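Local coordinates for protein sugar kinase (Agrobacterium tumefaciens, PDB 2RBC) that probably transfers phosphate from ATP to a sugar not yet identified, as ribokinase (pfkB) family kinases do, at residues L99-E104 with G311-A316; K146-T151 with P168-D173. All coordinates share one frame; numbering follows the deposited sequence. Where two conformers were deposited one is given.

How the contacts relate
Contacts 1 and 2 close this kinase's fold at two separate places. Contact 1 joins helix 93-104 to the loop before helix 319-330, bringing together parts more than 200 residues apart in sequence. Contact 2 is nested inside that span and is far more local: the loop 146-151 meets the start of helix 168-180. Their centres lie 24 Å apart and their nearest atoms about 11 Å, so they do not touch. Strand 82-90 of the large mixed sheet borders both, since Leu102 packs on Leu85 and Arg148 makes a cation-pi contact with Trp86. Contact 1 thus ties late and early parts of the chain together beside the small four-stranded sheet, which it reaches through Ala65, while contact 2 fastens a loop to a crossover helix of the large sheet.

Contact 1 of 2, residues L99-E104 with G311-A316; sequences LRDLSE and GGRIGA
The guanidinium of Arg313 receives the carboxylate of Asp101 at its edge, while Tyr74 makes a cation-pi contact with the same group. The carboxylate and guanidinium planes are turned 46° apart, and NH2 of Arg313 lies equally far, 3.4 Å, from OD1 and OD2 of Asp101. The pair forms a salt bridge, but the hydrogen bond to OD1, at 128°, is weak. Leu102 adds its methyl CD2, 4.2 Å from Arg313 NH2 and oblique to the guanidinium. NH2 also bonds to Ser105 OG. On strand 60-66, Ala65 gives its N-H to Asp101 OD2 and its carbonyl accepts from Arg313 NE, so Ala65 helps to position both charged groups. This strand belongs to the four-stranded sheet, probably the counterpart of the lid sheet of ribokinase-family enzymes, and the salt bridge sits where helix 93-104, this strand and the 311-316 loop converge. With CG of Arg313 between the backbone N and carbonyl carbon (chi1 65°), the chain runs extended from CG to NE and carries the guanidinium to Asp101. Earlier in the loop, the backbone N-H groups of Gly311 and Gly312 both bond to OD2 of Asp270, the first residue of a DTLAAGD stretch that probably corresponds to the family's DTxGAGD signature.

Contact 2 of 2, residues K146-T151 with P168-D173; sequences KKRACT and PELALD
Arg148 lays the aliphatic half of its side chain against Leu170 before its charged end turns to other partners. Its CB is 4.1 Å from Leu170 CD2. With chi1 at -167°, CG lies opposite the backbone N, and the bend at chi2, -106°, brings CD against Leu170, 3.8 Å from CD2 and nearly as close to CD1. Further out, the guanidinium meets its own loop: NH2 donates to Ala149 O at 2.6 Å, with that oxygen close to the guanidinium plane. NH1 bonds to Gly111 O and Trp86 provides a cation-pi contact, so the charged end has several partners. Leu170 projects from the first turn of helix 168-180, the connection of a beta-alpha-beta crossover between the parallel neighbours 160-163 and 185-189 of the large sheet. Its CD1 also touches the backbone, 3.7 Å from Arg148 O, and reaches Cys150 CB. About a turn further along the helix, Asp173 meets Cys150, whose SG lies 3.9 Å from Asp173 O and beside Asp173 CB. A water donates to Arg148 O; its link to Asp173 OD2 is implausibly short and remains doubtful.

Contact 1 of 2, residues L99-E104 with G311-A316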
ATOM      1  N   LEU A  99      -2.769  -6.232  14.182  1.00 21.12           N
ATOM      2  CA  LEU A  99      -3.282  -6.870  15.389  1.00 22.16           C
ATOM      3  C   LEU A  99      -4.813  -6.836  15.461  1.00 23.33           C
ATOM      4  O   LEU A  99      -5.466  -7.826  15.850  1.00 23.50           O
ATOM      5  CB  LEU A  99      -2.678  -6.240  16.643  1.00 21.22           C
ATOM      6  CG  LEU A  99      -1.167  -6.405  16.807  1.00 22.41           C
ATOM      7  CD1 LEU A  99      -0.595  -5.510  17.895  1.00 23.52           C
ATOM      8  CD2 LEU A  99      -0.784  -7.869  17.021  1.00 22.25           C
ATOM      9  N   ARG A 100      -5.390  -5.687  15.131  1.00 24.30           N
ATOM     10  CA  ARG A 100      -6.829  -5.528  15.173  1.00 25.30           C
ATOM     11  C   ARG A 100      -7.535  -6.419  14.171  1.00 24.18           C
ATOM     12  O   ARG A 100      -8.502  -7.082  14.521  1.00 23.02           O
ATOM     13  CB  ARG A 100      -7.209  -4.056  15.003  1.00 25.70           C
ATOM     14  CG  ARG A 100      -8.676  -3.807  14.730  1.00 26.97           C
ATOM     15  CD  ARG A 100      -8.996  -2.349  14.878  1.00 31.32           C
ATOM     16  NE  ARG A 100     -10.039  -1.942  13.947  1.00 39.09           N
ATOM     17  CZ  ARG A 100     -10.495  -0.684  13.795  1.00 42.03           C
ATOM     18  NH1 ARG A 100     -11.442  -0.435  12.883  1.00 42.45           N
ATOM     19  NH2 ARG A 100     -10.021   0.330  14.530  1.00 43.00           N
ATOM     20  N   ASP A 101      -7.048  -6.464  12.946  1.00 23.32           N
ATOM     21  CA  ASP A 101      -7.676  -7.291  11.924  1.00 24.12           C
ATOM     22  C   ASP A 101      -7.607  -8.777  12.317  1.00 23.56           C
ATOM     23  O   ASP A 101      -8.618  -9.504  12.305  1.00 23.39           O
ATOM     24  CB  ASP A 101      -7.017  -7.029  10.551  1.00 23.37           C
ATOM     25  CG  ASP A 101      -7.686  -7.834   9.390  1.00 26.14           C
ATOM     26  OD1 ASP A 101      -8.769  -8.426   9.580  1.00 36.54           O
ATOM     27  OD2 ASP A 101      -7.151  -7.905   8.283  1.00 30.44           O
ATOM     28  N   LEU A 102      -6.411  -9.229  12.679  1.00 23.29           N
ATOM     29  CA  LEU A 102      -6.249 -10.631  13.041  1.00 22.77           C
ATOM     30  C   LEU A 102      -7.131 -11.037  14.248  1.00 22.99           C
ATOM     31  O   LEU A 102      -7.810 -12.052  14.201  1.00 21.15           O
ATOM     32  CB  LEU A 102      -4.766 -10.966  13.224  1.00 22.84           C
ATOM     33  CG  LEU A 102      -3.911 -10.871  11.933  1.00 23.34           C
ATOM     34  CD1 LEU A 102      -2.455 -11.125  12.236  1.00 23.88           C
ATOM     35  CD2 LEU A 102      -4.417 -11.807  10.790  1.00 23.26           C
ATOM     36  N   SER A 103      -7.190 -10.245  15.313  1.00 23.29           N
ATOM     37  CA  SER A 103      -8.073 -10.648  16.407  1.00 24.62           C
ATOM     38  C   SER A 103      -9.549 -10.520  16.078  1.00 25.41           C
ATOM     39  O   SER A 103     -10.336 -11.286  16.591  1.00 26.23           O
ATOM     40  CB  SER A 103      -7.775  -9.925  17.698  1.00 25.35           C
ATOM     41  OG  SER A 103      -7.415  -8.636  17.397  1.00 27.81           O
ATOM     42  N   GLU A 104      -9.938  -9.546  15.263  1.00 25.95           N
ATOM     43  CA  GLU A 104     -11.314  -9.497  14.791  1.00 27.47           C
ATOM     44  C   GLU A 104     -11.653 -10.649  13.834  1.00 27.14           C
ATOM     45  O   GLU A 104     -12.812 -10.946  13.626  1.00 27.41           O
ATOM     46  CB  GLU A 104     -11.608  -8.136  14.151  1.00 27.41           C
ATOM     47  CG  GLU A 104     -11.643  -7.033  15.184  1.00 29.46           C
ATOM     48  CD  GLU A 104     -11.897  -5.651  14.572  1.00 30.64           C
ATOM     49  OE1 GLU A 104     -12.053  -5.561  13.326  1.00 37.93           O
ATOM     50  OE2 GLU A 104     -11.956  -4.659  15.343  1.00 37.25           O
ATOM     51  N   GLY A 311      -9.316 -12.291  -2.876  1.00 23.09           N
ATOM     52  CA  GLY A 311      -8.932 -11.545  -1.690  1.00 23.34           C
ATOM     53  C   GLY A 311      -8.027 -12.267  -0.707  1.00 23.05           C
ATOM     54  O   GLY A 311      -8.223 -12.145   0.482  1.00 23.43           O
ATOM     55  N   GLY A 312      -7.026 -13.002  -1.185  1.00 23.12           N
ATOM     56  CA  GLY A 312      -6.104 -13.631  -0.257  1.00 23.04           C
ATOM     57  C   GLY A 312      -6.747 -14.702   0.597  1.00 22.22           C
ATOM     58  O   GLY A 312      -7.413 -15.592   0.075  1.00 21.09           O
ATOM     59  N   ARG A 313      -6.595 -14.585   1.912  1.00 21.62           N
ATOM     60  CA  ARG A 313      -7.220 -15.514   2.843  1.00 21.82           C
ATOM     61  C   ARG A 313      -8.737 -15.371   3.009  1.00 22.38           C
ATOM     62  O   ARG A 313      -9.370 -16.256   3.613  1.00 20.48           O
ATOM     63  CB  ARG A 313      -6.539 -15.424   4.219  1.00 22.14           C
ATOM     64  CG  ARG A 313      -6.676 -14.102   4.949  1.00 21.79           C
ATOM     65  CD  ARG A 313      -6.377 -14.223   6.437  1.00 22.92           C
ATOM     66  NE  ARG A 313      -6.483 -12.946   7.112  1.00 22.11           N
ATOM     67  CZ  ARG A 313      -7.601 -12.442   7.636  1.00 22.75           C
ATOM     68  NH1 ARG A 313      -8.739 -13.126   7.625  1.00 23.83           N
ATOM     69  NH2 ARG A 313      -7.580 -11.227   8.159  1.00 23.33           N
ATOM     70  N   ILE A 314      -9.340 -14.302   2.459  1.00 22.27           N
ATOM     71  CA  ILE A 314     -10.728 -13.937   2.783  1.00 21.85           C
ATOM     72  C   ILE A 314     -11.714 -14.989   2.322  1.00 22.52           C
ATOM     73  O   ILE A 314     -12.755 -15.145   2.917  1.00 23.65           O
ATOM     74  CB  ILE A 314     -11.119 -12.517   2.254  1.00 21.27           C
ATOM     75  CG1 ILE A 314     -12.204 -11.903   3.149  1.00 23.99           C
ATOM     76  CG2 ILE A 314     -11.547 -12.546   0.789  1.00 21.80           C
ATOM     77  CD1 ILE A 314     -11.885 -12.035   4.650  1.00 23.67           C
ATOM     78  N   GLY A 315     -11.351 -15.748   1.302  1.00 22.81           N
ATOM     79  CA  GLY A 315     -12.172 -16.879   0.866  1.00 22.14           C
ATOM     80  C   GLY A 315     -12.097 -18.161   1.676  1.00 21.78           C
ATOM     81  O   GLY A 315     -12.676 -19.169   1.252  1.00 21.45           O
ATOM     82  N   ALA A 316     -11.350 -18.174   2.784  1.00 20.82           N
ATOM     83  CA  ALA A 316     -11.186 -19.404   3.569  1.00 21.04           C
ATOM     84  C   ALA A 316     -12.589 -19.901   3.944  1.00 19.60           C
ATOM     85  O   ALA A 316     -13.362 -19.157   4.516  1.00 19.62           O
ATOM     86  CB  ALA A 316     -10.340 -19.160   4.808  1.00 19.86           C
TER

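Contact 2 of 2, residues K146-T151 with P168-D173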
ATOM      1  N   LYS A 146      14.971 -10.440  18.029  1.00 40.09           N
ATOM      2  CA  LYS A 146      14.972 -10.621  19.458  1.00 40.34           C
ATOM      3  C   LYS A 146      14.358 -11.966  19.796  1.00 39.92           C
ATOM      4  O   LYS A 146      13.500 -12.507  19.088  1.00 39.28           O
ATOM      5  CB  LYS A 146      14.206  -9.490  20.115  1.00 40.87           C
ATOM      6  CG  LYS A 146      14.528  -9.249  21.553  1.00 41.80           C
ATOM      7  CD  LYS A 146      14.277  -7.764  21.904  1.00 43.27           C
ATOM      8  CE  LYS A 146      13.917  -7.543  23.402  1.00 45.15           C
ATOM      9  NZ  LYS A 146      14.758  -8.361  24.362  1.00 47.07           N
ATOM     10  N   LYS A 147      14.831 -12.517  20.903  1.00 39.99           N
ATOM     11  CA  LYS A 147      14.422 -13.840  21.297  1.00 39.33           C
ATOM     12  C   LYS A 147      13.020 -13.794  21.906  1.00 37.57           C
ATOM     13  O   LYS A 147      12.760 -12.990  22.787  1.00 38.67           O
ATOM     14  CB  LYS A 147      15.453 -14.412  22.272  1.00 40.56           C
ATOM     15  CG  LYS A 147      16.795 -14.727  21.591  1.00 42.56           C
ATOM     16  CD  LYS A 147      17.481 -15.898  22.302  1.00 42.96           C
ATOM     17  CE  LYS A 147      19.003 -15.937  22.049  1.00 45.02           C
ATOM     18  NZ  LYS A 147      19.648 -17.180  22.648  1.00 47.24           N
ATOM     19  N   ARG A 148      12.114 -14.625  21.428  1.00 35.14           N
ATOM     20  CA  ARG A 148      10.792 -14.715  22.030  1.00 32.94           C
ATOM     21  C   ARG A 148      10.672 -16.004  22.856  1.00 31.08           C
ATOM     22  O   ARG A 148      11.068 -17.045  22.386  1.00 30.32           O
ATOM     23  CB  ARG A 148       9.790 -14.682  20.920  1.00 32.63           C
ATOM     24  CG  ARG A 148       8.382 -14.444  21.402  1.00 31.35           C
ATOM     25  CD  ARG A 148       7.590 -15.666  21.338  1.00 26.96           C
ATOM     26  NE  ARG A 148       6.202 -15.390  21.661  1.00 25.63           N
ATOM     27  CZ  ARG A 148       5.558 -15.839  22.727  1.00 24.18           C
ATOM     28  NH1 ARG A 148       4.292 -15.511  22.917  1.00 26.27           N
ATOM     29  NH2 ARG A 148       6.137 -16.614  23.592  1.00 26.67           N
ATOM     30  N   ALA A 149      10.108 -15.948  24.062  1.00 29.38           N
ATOM     31  CA  ALA A 149      10.113 -17.101  24.964  1.00 29.31           C
ATOM     32  C   ALA A 149       9.274 -18.245  24.445  1.00 28.30           C
ATOM     33  O   ALA A 149       8.234 -18.048  23.845  1.00 28.54           O
ATOM     34  CB  ALA A 149       9.646 -16.713  26.373  1.00 28.53           C
ATOM     35  N   CYS A 150       9.735 -19.458  24.673  1.00 27.22           N
ATOM     36  CA  CYS A 150       9.019 -20.634  24.220  1.00 26.71           C
ATOM     37  C   CYS A 150       9.210 -21.770  25.220  1.00 26.31           C
ATOM     38  O   CYS A 150      10.091 -22.615  25.054  1.00 28.13           O
ATOM     39  CB  CYS A 150       9.516 -21.028  22.840  1.00 26.70           C
ATOM     40  SG  CYS A 150       8.659 -22.449  22.168  1.00 26.80           S
ATOM     41  N   THR A 151       8.390 -21.797  26.258  1.00 24.85           N
ATOM     42  CA  THR A 151       8.579 -22.764  27.319  1.00 24.81           C
ATOM     43  C   THR A 151       7.685 -23.978  27.078  1.00 24.39           C
ATOM     44  O   THR A 151       6.645 -23.865  26.422  1.00 22.48           O
ATOM     45  CB  THR A 151       8.250 -22.132  28.653  1.00 24.25           C
ATOM     46  OG1 THR A 151       6.839 -21.955  28.766  1.00 24.74           O
ATOM     47  CG2 THR A 151       8.955 -20.773  28.793  1.00 23.50           C
ATOM     48  N   PRO A 168      12.699 -18.148  11.776  1.00 23.95           N
ATOM     49  CA  PRO A 168      13.300 -19.481  11.942  1.00 23.81           C
ATOM     50  C   PRO A 168      13.788 -19.830  13.324  1.00 23.80           C
ATOM     51  O   PRO A 168      13.660 -20.987  13.748  1.00 23.95           O
ATOM     52  CB  PRO A 168      14.509 -19.445  10.999  1.00 23.51           C
ATOM     53  CG  PRO A 168      14.315 -18.347  10.134  1.00 23.81           C
ATOM     54  CD  PRO A 168      13.420 -17.357  10.783  1.00 24.10           C
ATOM     55  N   GLU A 169      14.343 -18.876  14.052  0.50 23.69           N
ATOM     56  CA  GLU A 169      14.851 -19.220  15.376  0.50 23.85           C
ATOM     57  C   GLU A 169      13.718 -19.495  16.375  0.50 23.66           C
ATOM     58  O   GLU A 169      13.847 -20.370  17.236  0.50 24.01           O
ATOM     59  CB  GLU A 169      15.815 -18.156  15.878  0.50 24.01           C
ATOM     60  CG  GLU A 169      17.053 -17.974  14.995  0.50 25.88           C
ATOM     61  CD  GLU A 169      17.869 -19.251  14.779  0.50 28.44           C
ATOM     62  OE1 GLU A 169      18.306 -19.465  13.628  0.50 28.62           O
ATOM     63  OE2 GLU A 169      18.073 -20.043  15.742  0.50 32.48           O
ATOM     64  N   LEU A 170      12.603 -18.780  16.262  1.00 23.30           N
ATOM     65  CA  LEU A 170      11.430 -19.113  17.075  1.00 23.28           C
ATOM     66  C   LEU A 170      10.783 -20.423  16.582  1.00 23.58           C
ATOM     67  O   LEU A 170      10.422 -21.286  17.384  1.00 23.15           O
ATOM     68  CB  LEU A 170      10.419 -17.967  17.096  1.00 22.73           C
ATOM     69  CG  LEU A 170       9.148 -18.200  17.958  1.00 22.93           C
ATOM     70  CD1 LEU A 170       9.433 -18.612  19.451  1.00 19.54           C
ATOM     71  CD2 LEU A 170       8.282 -16.963  17.881  1.00 20.73           C
ATOM     72  N   ALA A 171      10.670 -20.556  15.260  1.00 23.07           N
ATOM     73  CA  ALA A 171      10.080 -21.744  14.626  1.00 23.06           C
ATOM     74  C   ALA A 171      10.788 -23.031  15.073  1.00 22.61           C
ATOM     75  O   ALA A 171      10.135 -24.011  15.407  1.00 22.25           O
ATOM     76  CB  ALA A 171      10.132 -21.615  13.136  1.00 20.91           C
ATOM     77  N   LEU A 172      12.121 -22.997  15.110  1.00 22.70           N
ATOM     78  CA  LEU A 172      12.909 -24.138  15.559  1.00 23.18           C
ATOM     79  C   LEU A 172      12.546 -24.533  16.972  1.00 22.75           C
ATOM     80  O   LEU A 172      12.358 -25.707  17.282  1.00 23.33           O
ATOM     81  CB  LEU A 172      14.401 -23.812  15.488  1.00 23.15           C
ATOM     82  CG  LEU A 172      15.363 -24.949  15.830  1.00 23.47           C
ATOM     83  CD1 LEU A 172      15.114 -26.199  14.970  1.00 22.05           C
ATOM     84  CD2 LEU A 172      16.808 -24.466  15.671  1.00 23.56           C
ATOM     85  N   ASP A 173      12.425 -23.545  17.832  1.00 23.69           N
ATOM     86  CA  ASP A 173      12.108 -23.795  19.232  1.00 23.96           C
ATOM     87  C   ASP A 173      10.717 -24.343  19.413  1.00 23.07           C
ATOM     88  O   ASP A 173      10.495 -25.254  20.230  1.00 22.87           O
ATOM     89  CB  ASP A 173      12.158 -22.508  20.023  1.00 24.54           C
ATOM     90  CG  ASP A 173      13.535 -22.150  20.484  1.00 30.38           C
ATOM     91  OD1 ASP A 173      14.486 -22.966  20.312  1.00 33.94           O
ATOM     92  OD2 ASP A 173      13.659 -21.023  21.039  1.00 34.29           O
TER
HETATM   93  O   HOH W   1      12.841 -18.769  20.864  1.00 45.54           O